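Local coordinates for DNA-3-methyladenine glycosidase II, putative (Deinococcus radiodurans, PDB 2YG9), which belongs to the helical HhH-GPD superfamily of base excision DNA repair proteins, at residues 44-56 with 206-218. Sequence-based numbering, arbitrary orientation.
Sequences QVTSLCGELPVLA and LASRYLWANSARM
The carbonyl oxygen of Pro-53 takes two N-H groups from the guanidinium of Arg-209, at 3.0 Å from NH1 and 2.9 Å from NH2. Both come end-on, and the oxygen lies close to the guanidinium plane; NH2 meets a lone pair in the carbonyl plane, while NH1 approaches nearly along the C=O axis. A bend at chi3 (63°) swings the guanidinium round to this carbonyl, with Leu-52 CB over one face and Leu-55 CG over the other, so that the group is both gripped at its edge and packed above and below. From the next residue, the Tyr-210 hydroxyl donates to Gly-50 O (OH to O 2.6 Å), the donor tilted 21° from the carbonyl plane. A water donates to the same hydroxyl and to Glu-51 OE2 and accepts from Leu-52 N. The contact thus joins helix 40-49 and the extended chain after it to helix 204-219 near the C-terminus of this all-helical HhH-GPD protein. The Tyr-210 ring is clamped by two CH-pi contacts: Thr-46 CG2 and Leu-52 CD1 each stand 3.6 Å from its centroid, over opposite faces. Where the helices cross at 58°, Cys-49 enters as a knob among Tyr-210, Ala-213, Asn-214 and Arg-217, its SG 3.6 Å from Asn-214 CA. Leu-48 CB and CD1 cover a face of the Arg-217 guanidinium, whose NH1 is hydrogen-bonded to Ala-223 O.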
ATOM      1  N   GLN A  44       7.320   5.539  22.563  1.00  7.83           N
ATOM      2  CA  GLN A  44       7.875   6.880  22.333  1.00 10.01           C
ATOM      3  C   GLN A  44       7.491   7.426  20.945  1.00  9.20           C
ATOM      4  O   GLN A  44       7.048   8.550  20.814  1.00  9.31           O
ATOM      5  CB  GLN A  44       9.414   6.868  22.420  1.00 11.15           C
ATOM      6  CG  GLN A  44      10.033   7.176  23.796  1.00 14.15           C
ATOM      7  CD  GLN A  44      11.340   8.040  23.723  1.00 16.56           C
ATOM      8  OE1 GLN A  44      11.301   9.285  23.453  1.00 25.45           O
ATOM      9  NE2 GLN A  44      12.474   7.414  24.057  1.00 18.84           N
ATOM     10  N   VAL A  45       7.672   6.614  19.911  1.00  8.46           N
ATOM     11  CA  VAL A  45       7.346   7.051  18.545  1.00  8.11           C
ATOM     12  C   VAL A  45       5.863   7.428  18.422  1.00  7.99           C
ATOM     13  O   VAL A  45       5.556   8.440  17.844  1.00  7.91           O
ATOM     14  CB  VAL A  45       7.744   6.011  17.498  1.00  8.30           C
ATOM     15  CG1 VAL A  45       6.995   6.251  16.164  1.00  6.84           C
ATOM     16  CG2 VAL A  45       9.279   6.000  17.300  1.00  7.40           C
ATOM     17  N   THR A  46       4.964   6.626  18.981  1.00  8.27           N
ATOM     18  CA  THR A  46       3.525   6.898  18.905  1.00  9.70           C
ATOM     19  C   THR A  46       3.163   8.197  19.671  1.00 10.51           C
ATOM     20  O   THR A  46       2.359   8.992  19.171  1.00 10.70           O
ATOM     21  CB  THR A  46       2.618   5.699  19.396  1.00  9.37           C
ATOM     22  OG1 THR A  46       2.953   5.332  20.745  1.00  8.61           O
ATOM     23  CG2 THR A  46       2.733   4.441  18.477  1.00  4.57           C
ATOM     24  N   SER A  47       3.744   8.434  20.849  1.00 11.63           N
ATOM     25  CA  SER A  47       3.464   9.714  21.552  1.00 12.47           C
ATOM     26  C   SER A  47       4.061  10.906  20.823  1.00 12.19           C
ATOM     27  O   SER A  47       3.404  11.951  20.749  1.00 12.85           O
ATOM     28  CB  SER A  47       3.836   9.708  23.025  1.00 12.59           C
ATOM     29  OG  SER A  47       5.211   9.561  23.183  1.00 20.29           O
ATOM     30  N   LEU A  48       5.250  10.761  20.239  1.00 12.43           N
ATOM     31  CA  LEU A  48       5.872  11.860  19.499  1.00 11.65           C
ATOM     32  C   LEU A  48       5.112  12.188  18.213  1.00 11.53           C
ATOM     33  O   LEU A  48       5.082  13.356  17.781  1.00 10.06           O
ATOM     34  CB  LEU A  48       7.358  11.607  19.188  1.00 12.52           C
ATOM     35  CG  LEU A  48       8.328  11.751  20.385  1.00 13.45           C
ATOM     36  CD1 LEU A  48       9.661  11.100  20.113  1.00 13.93           C
ATOM     37  CD2 LEU A  48       8.485  13.218  20.787  1.00 15.01           C
ATOM     38  N   CYS A  49       4.542  11.162  17.573  1.00 10.57           N
ATOM     39  CA  CYS A  49       3.914  11.367  16.262  1.00 11.28           C
ATOM     40  C   CYS A  49       2.423  11.652  16.410  1.00 11.68           C
ATOM     41  O   CYS A  49       1.825  12.258  15.531  1.00 11.88           O
ATOM     42  CB  CYS A  49       4.185  10.190  15.318  1.00 10.01           C
ATOM     43  SG  CYS A  49       5.903  10.008  14.863  1.00  9.34           S
ATOM     44  N   GLY A  50       1.837  11.249  17.531  1.00 12.20           N
ATOM     45  CA  GLY A  50       0.421  11.460  17.765  1.00 13.11           C
ATOM     46  C   GLY A  50      -0.474  10.468  17.023  1.00 14.73           C
ATOM     47  O   GLY A  50      -0.061   9.352  16.652  1.00 14.64           O
ATOM     48  N   GLU A  51      -1.719  10.879  16.820  1.00 14.77           N
ATOM     49  CA  GLU A  51      -2.716  10.011  16.209  1.00 14.76           C
ATOM     50  C   GLU A  51      -2.630  10.038  14.694  1.00 13.59           C
ATOM     51  O   GLU A  51      -2.354  11.064  14.096  1.00 12.56           O
ATOM     52  CB  GLU A  51      -4.119  10.410  16.653  1.00 16.49           C
ATOM     53  CG  GLU A  51      -5.089   9.258  16.582  1.00 21.44           C
ATOM     54  CD  GLU A  51      -5.110   8.450  17.883  1.00 27.04           C
ATOM     55  OE1 GLU A  51      -5.458   9.104  18.914  1.00 32.47           O
ATOM     56  OE2 GLU A  51      -4.817   7.198  17.875  1.00 25.82           O
ATOM     57  N   LEU A  52      -2.843   8.874  14.089  1.00 13.71           N
ATOM     58  CA  LEU A  52      -2.872   8.712  12.632  1.00 12.95           C
ATOM     59  C   LEU A  52      -4.293   8.356  12.218  1.00 12.58           C
ATOM     60  O   LEU A  52      -4.978   7.656  12.943  1.00 12.77           O
ATOM     61  CB  LEU A  52      -1.914   7.605  12.198  1.00 12.25           C
ATOM     62  CG  LEU A  52      -0.426   7.727  12.499  1.00 12.93           C
ATOM     63  CD1 LEU A  52       0.372   6.548  11.959  1.00 11.98           C
ATOM     64  CD2 LEU A  52       0.067   9.037  11.936  1.00 14.51           C
ATOM     65  N   PRO A  53      -4.764   8.865  11.065  1.00 12.13           N
ATOM     66  CA  PRO A  53      -6.151   8.563  10.644  1.00 12.17           C
ATOM     67  C   PRO A  53      -6.424   7.056  10.395  1.00 11.24           C
ATOM     68  O   PRO A  53      -5.537   6.327   9.905  1.00 10.48           O
ATOM     69  CB  PRO A  53      -6.312   9.341   9.345  1.00 12.45           C
ATOM     70  CG  PRO A  53      -4.906   9.730   8.923  1.00 12.50           C
ATOM     71  CD  PRO A  53      -4.035   9.708  10.103  1.00 13.01           C
ATOM     72  N   VAL A  54      -7.620   6.609  10.753  1.00 10.87           N
ATOM     73  CA  VAL A  54      -8.051   5.239  10.470  1.00 11.30           C
ATOM     74  C   VAL A  54      -8.331   5.076   8.936  1.00 11.69           C
ATOM     75  O   VAL A  54      -9.179   5.770   8.359  1.00 12.10           O
ATOM     76  CB  VAL A  54      -9.286   4.824  11.338  1.00 11.05           C
ATOM     77  CG1 VAL A  54      -9.680   3.380  11.124  1.00  8.86           C
ATOM     78  CG2 VAL A  54      -9.028   5.015  12.840  1.00 11.78           C
ATOM     79  N   LEU A  55      -7.650   4.131   8.299  1.00 11.48           N
ATOM     80  CA  LEU A  55      -7.859   3.826   6.869  1.00 12.06           C
ATOM     81  C   LEU A  55      -9.069   2.906   6.676  1.00 12.37           C
ATOM     82  O   LEU A  55      -9.176   1.870   7.340  1.00 14.32           O
ATOM     83  CB  LEU A  55      -6.626   3.129   6.259  1.00 11.81           C
ATOM     84  CG  LEU A  55      -5.335   3.876   6.500  1.00 11.26           C
ATOM     85  CD1 LEU A  55      -4.164   3.199   5.862  1.00  9.26           C
ATOM     86  CD2 LEU A  55      -5.514   5.295   6.033  1.00 11.76           C
ATOM     87  N   ALA A  56      -9.948   3.293   5.756  1.00 12.79           N
ATOM     88  CA  ALA A  56     -11.116   2.508   5.379  1.00 12.84           C
ATOM     89  C   ALA A  56     -10.772   1.657   4.184  1.00 13.04           C
ATOM     90  O   ALA A  56     -10.187   2.145   3.214  1.00 13.59           O
ATOM     91  CB  ALA A  56     -12.302   3.441   5.026  1.00 12.60           C
ATOM     92  N   LEU A 206       0.025  -0.491  11.149  1.00  5.35           N
ATOM     93  CA  LEU A 206       0.091   0.769  11.884  1.00  5.40           C
ATOM     94  C   LEU A 206       1.500   1.059  12.394  1.00  4.87           C
ATOM     95  O   LEU A 206       1.915   2.223  12.377  1.00  4.98           O
ATOM     96  CB  LEU A 206      -0.959   0.830  13.030  1.00  4.90           C
ATOM     97  CG  LEU A 206      -1.137   2.155  13.777  1.00  6.29           C
ATOM     98  CD1 LEU A 206      -1.663   3.273  12.841  1.00  3.82           C
ATOM     99  CD2 LEU A 206      -2.051   1.973  15.026  1.00  5.18           C
ATOM    100  N   ALA A 207       2.221   0.027  12.828  1.00  5.42           N
ATOM    101  CA  ALA A 207       3.636   0.193  13.219  1.00  5.19           C
ATOM    102  C   ALA A 207       4.390   0.778  12.027  1.00  5.48           C
ATOM    103  O   ALA A 207       5.096   1.718  12.178  1.00  6.31           O
ATOM    104  CB  ALA A 207       4.253  -1.113  13.598  1.00  6.00           C
ATOM    105  N   SER A 208       4.222   0.178  10.843  1.00  6.15           N
ATOM    106  CA  SER A 208       4.827   0.691   9.608  1.00  5.40           C
ATOM    107  C   SER A 208       4.480   2.187   9.390  1.00  6.20           C
ATOM    108  O   SER A 208       5.354   3.009   9.132  1.00  6.24           O
ATOM    109  CB  SER A 208       4.368  -0.152   8.422  1.00  5.45           C
ATOM    110  OG  SER A 208       4.955  -1.431   8.423  1.00  3.68           O
ATOM    111  N   ARG A 209       3.201   2.533   9.516  1.00  5.48           N
ATOM    112  CA  ARG A 209       2.771   3.917   9.352  1.00  6.14           C
ATOM    113  C   ARG A 209       3.414   4.863  10.378  1.00  6.79           C
ATOM    114  O   ARG A 209       3.771   6.018  10.041  1.00  7.09           O
ATOM    115  CB  ARG A 209       1.244   3.996   9.386  1.00  6.02           C
ATOM    116  CG  ARG A 209       0.595   3.336   8.160  1.00  6.13           C
ATOM    117  CD  ARG A 209      -0.929   3.376   8.269  1.00  5.40           C
ATOM    118  NE  ARG A 209      -1.418   4.765   8.290  1.00  8.15           N
ATOM    119  CZ  ARG A 209      -2.581   5.181   8.811  1.00  6.11           C
ATOM    120  NH1 ARG A 209      -3.394   4.353   9.442  1.00  6.23           N
ATOM    121  NH2 ARG A 209      -2.891   6.464   8.751  1.00  6.46           N
ATOM    122  N   TYR A 210       3.607   4.377  11.598  1.00  6.67           N
ATOM    123  CA  TYR A 210       4.334   5.161  12.605  1.00  5.98           C
ATOM    124  C   TYR A 210       5.812   5.303  12.297  1.00  5.13           C
ATOM    125  O   TYR A 210       6.389   6.344  12.564  1.00  4.08           O
ATOM    126  CB  TYR A 210       4.094   4.625  14.037  1.00  6.42           C
ATOM    127  CG  TYR A 210       2.853   5.201  14.689  1.00  5.93           C
ATOM    128  CD1 TYR A 210       2.790   6.559  15.046  1.00  5.30           C
ATOM    129  CD2 TYR A 210       1.737   4.425  14.890  1.00  6.83           C
ATOM    130  CE1 TYR A 210       1.629   7.108  15.616  1.00  5.43           C
ATOM    131  CE2 TYR A 210       0.576   4.966  15.455  1.00  8.03           C
ATOM    132  CZ  TYR A 210       0.529   6.308  15.819  1.00  5.07           C
ATOM    133  OH  TYR A 210      -0.649   6.794  16.381  1.00  8.76           O
ATOM    134  N   LEU A 211       6.456   4.273  11.745  1.00  6.34           N
ATOM    135  CA  LEU A 211       7.831   4.454  11.263  1.00  6.01           C
ATOM    136  C   LEU A 211       7.960   5.531  10.171  1.00  7.08           C
ATOM    137  O   LEU A 211       8.902   6.368  10.186  1.00  6.07           O
ATOM    138  CB  LEU A 211       8.432   3.126  10.785  1.00  8.07           C
ATOM    139  CG  LEU A 211       8.791   2.072  11.849  1.00  6.71           C
ATOM    140  CD1 LEU A 211       9.353   0.846  11.152  1.00  6.73           C
ATOM    141  CD2 LEU A 211       9.760   2.643  12.887  1.00 10.10           C
ATOM    142  N   TRP A 212       7.039   5.529   9.212  1.00  7.04           N
ATOM    143  CA  TRP A 212       7.064   6.555   8.172  1.00  6.83           C
ATOM    144  C   TRP A 212       6.753   7.926   8.792  1.00  7.01           C
ATOM    145  O   TRP A 212       7.319   8.968   8.386  1.00  5.32           O
ATOM    146  CB  TRP A 212       6.049   6.247   7.055  1.00  6.87           C
ATOM    147  CG  TRP A 212       6.432   5.095   6.139  1.00  7.79           C
ATOM    148  CD1 TRP A 212       7.633   4.892   5.549  1.00  5.94           C
ATOM    149  CD2 TRP A 212       5.589   4.009   5.718  1.00  7.50           C
ATOM    150  NE1 TRP A 212       7.596   3.761   4.764  1.00  7.62           N
ATOM    151  CE2 TRP A 212       6.354   3.198   4.854  1.00  9.55           C
ATOM    152  CE3 TRP A 212       4.251   3.671   5.952  1.00  8.26           C
ATOM    153  CZ2 TRP A 212       5.835   2.043   4.246  1.00  7.72           C
ATOM    154  CZ3 TRP A 212       3.741   2.510   5.348  1.00  7.72           C
ATOM    155  CH2 TRP A 212       4.540   1.718   4.522  1.00  7.26           C
ATOM    156  N   ALA A 213       5.852   7.944   9.772  1.00  6.48           N
ATOM    157  CA  ALA A 213       5.484   9.211  10.407  1.00  7.14           C
ATOM    158  C   ALA A 213       6.693   9.770  11.179  1.00  6.68           C
ATOM    159  O   ALA A 213       6.944  10.961  11.183  1.00  4.51           O
ATOM    160  CB  ALA A 213       4.264   9.051  11.338  1.00  6.77           C
ATOM    161  N   ASN A 214       7.460   8.887  11.804  1.00  8.01           N
ATOM    162  CA  ASN A 214       8.607   9.307  12.584  1.00  7.62           C
ATOM    163  C   ASN A 214       9.688   9.847  11.665  1.00  8.20           C
ATOM    164  O   ASN A 214      10.438  10.770  12.027  1.00  8.00           O
ATOM    165  CB  ASN A 214       9.101   8.153  13.458  1.00  7.53           C
ATOM    166  CG  ASN A 214      10.135   8.582  14.462  1.00  8.31           C
ATOM    167  OD1 ASN A 214      11.316   8.177  14.414  1.00  9.85           O
ATOM    168  ND2 ASN A 214       9.718   9.428  15.355  1.00  3.85           N
ATOM    169  N   SER A 215       9.785   9.269  10.473  1.00  7.43           N
ATOM    170  CA  SER A 215      10.778   9.739   9.530  1.00  8.54           C
ATOM    171  C   SER A 215      10.444  11.168   9.091  1.00  8.25           C
ATOM    172  O   SER A 215      11.308  12.002   9.012  1.00  8.74           O
ATOM    173  CB  SER A 215      10.854   8.820   8.313  1.00  9.37           C
ATOM    174  OG  SER A 215      11.673   9.408   7.309  1.00 11.25           O
ATOM    175  N   ALA A 216       9.184  11.395   8.766  1.00  7.36           N
ATOM    176  CA  ALA A 216       8.638  12.712   8.431  1.00  7.28           C
ATOM    177  C   ALA A 216       8.863  13.721   9.572  1.00  7.00           C
ATOM    178  O   ALA A 216       9.314  14.855   9.349  1.00  7.81           O
ATOM    179  CB  ALA A 216       7.106  12.545   8.089  1.00  7.76           C
ATOM    180  N   ARG A 217       8.644  13.268  10.804  1.00  6.55           N
ATOM    181  CA  ARG A 217       8.912  14.049  12.008  1.00  6.47           C
ATOM    182  C   ARG A 217      10.364  14.499  12.125  1.00  6.51           C
ATOM    183  O   ARG A 217      10.621  15.666  12.379  1.00  5.89           O
ATOM    184  CB  ARG A 217       8.468  13.281  13.246  1.00  5.91           C
ATOM    185  CG  ARG A 217       8.455  14.081  14.559  1.00  6.49           C
ATOM    186  CD  ARG A 217       8.136  13.168  15.699  1.00  7.03           C
ATOM    187  NE  ARG A 217       9.217  12.211  15.937  1.00  7.44           N
ATOM    188  CZ  ARG A 217      10.356  12.495  16.563  1.00  9.87           C
ATOM    189  NH1 ARG A 217      10.579  13.711  17.068  1.00  9.10           N
ATOM    190  NH2 ARG A 217      11.289  11.561  16.687  1.00  9.18           N
ATOM    191  N   MET A 218      11.297  13.568  11.917  1.00  7.05           N
ATOM    192  CA  MET A 218      12.727  13.863  11.861  1.00  7.28           C
ATOM    193  C   MET A 218      13.061  14.776  10.664  1.00  7.53           C
ATOM    194  O   MET A 218      13.838  15.700  10.812  1.00  7.30           O
ATOM    195  CB  MET A 218      13.536  12.555  11.761  1.00  7.79           C
ATOM    196  CG  MET A 218      13.482  11.655  13.020  1.00  7.96           C
ATOM    197  SD  MET A 218      13.847  12.532  14.560  1.00  8.51           S
ATOM    198  CE  MET A 218      15.608  12.930  14.467  1.00 12.76           C
TER
HETATM  199  O   HOH W   1      -3.275   6.477  15.767  1.00 11.01           O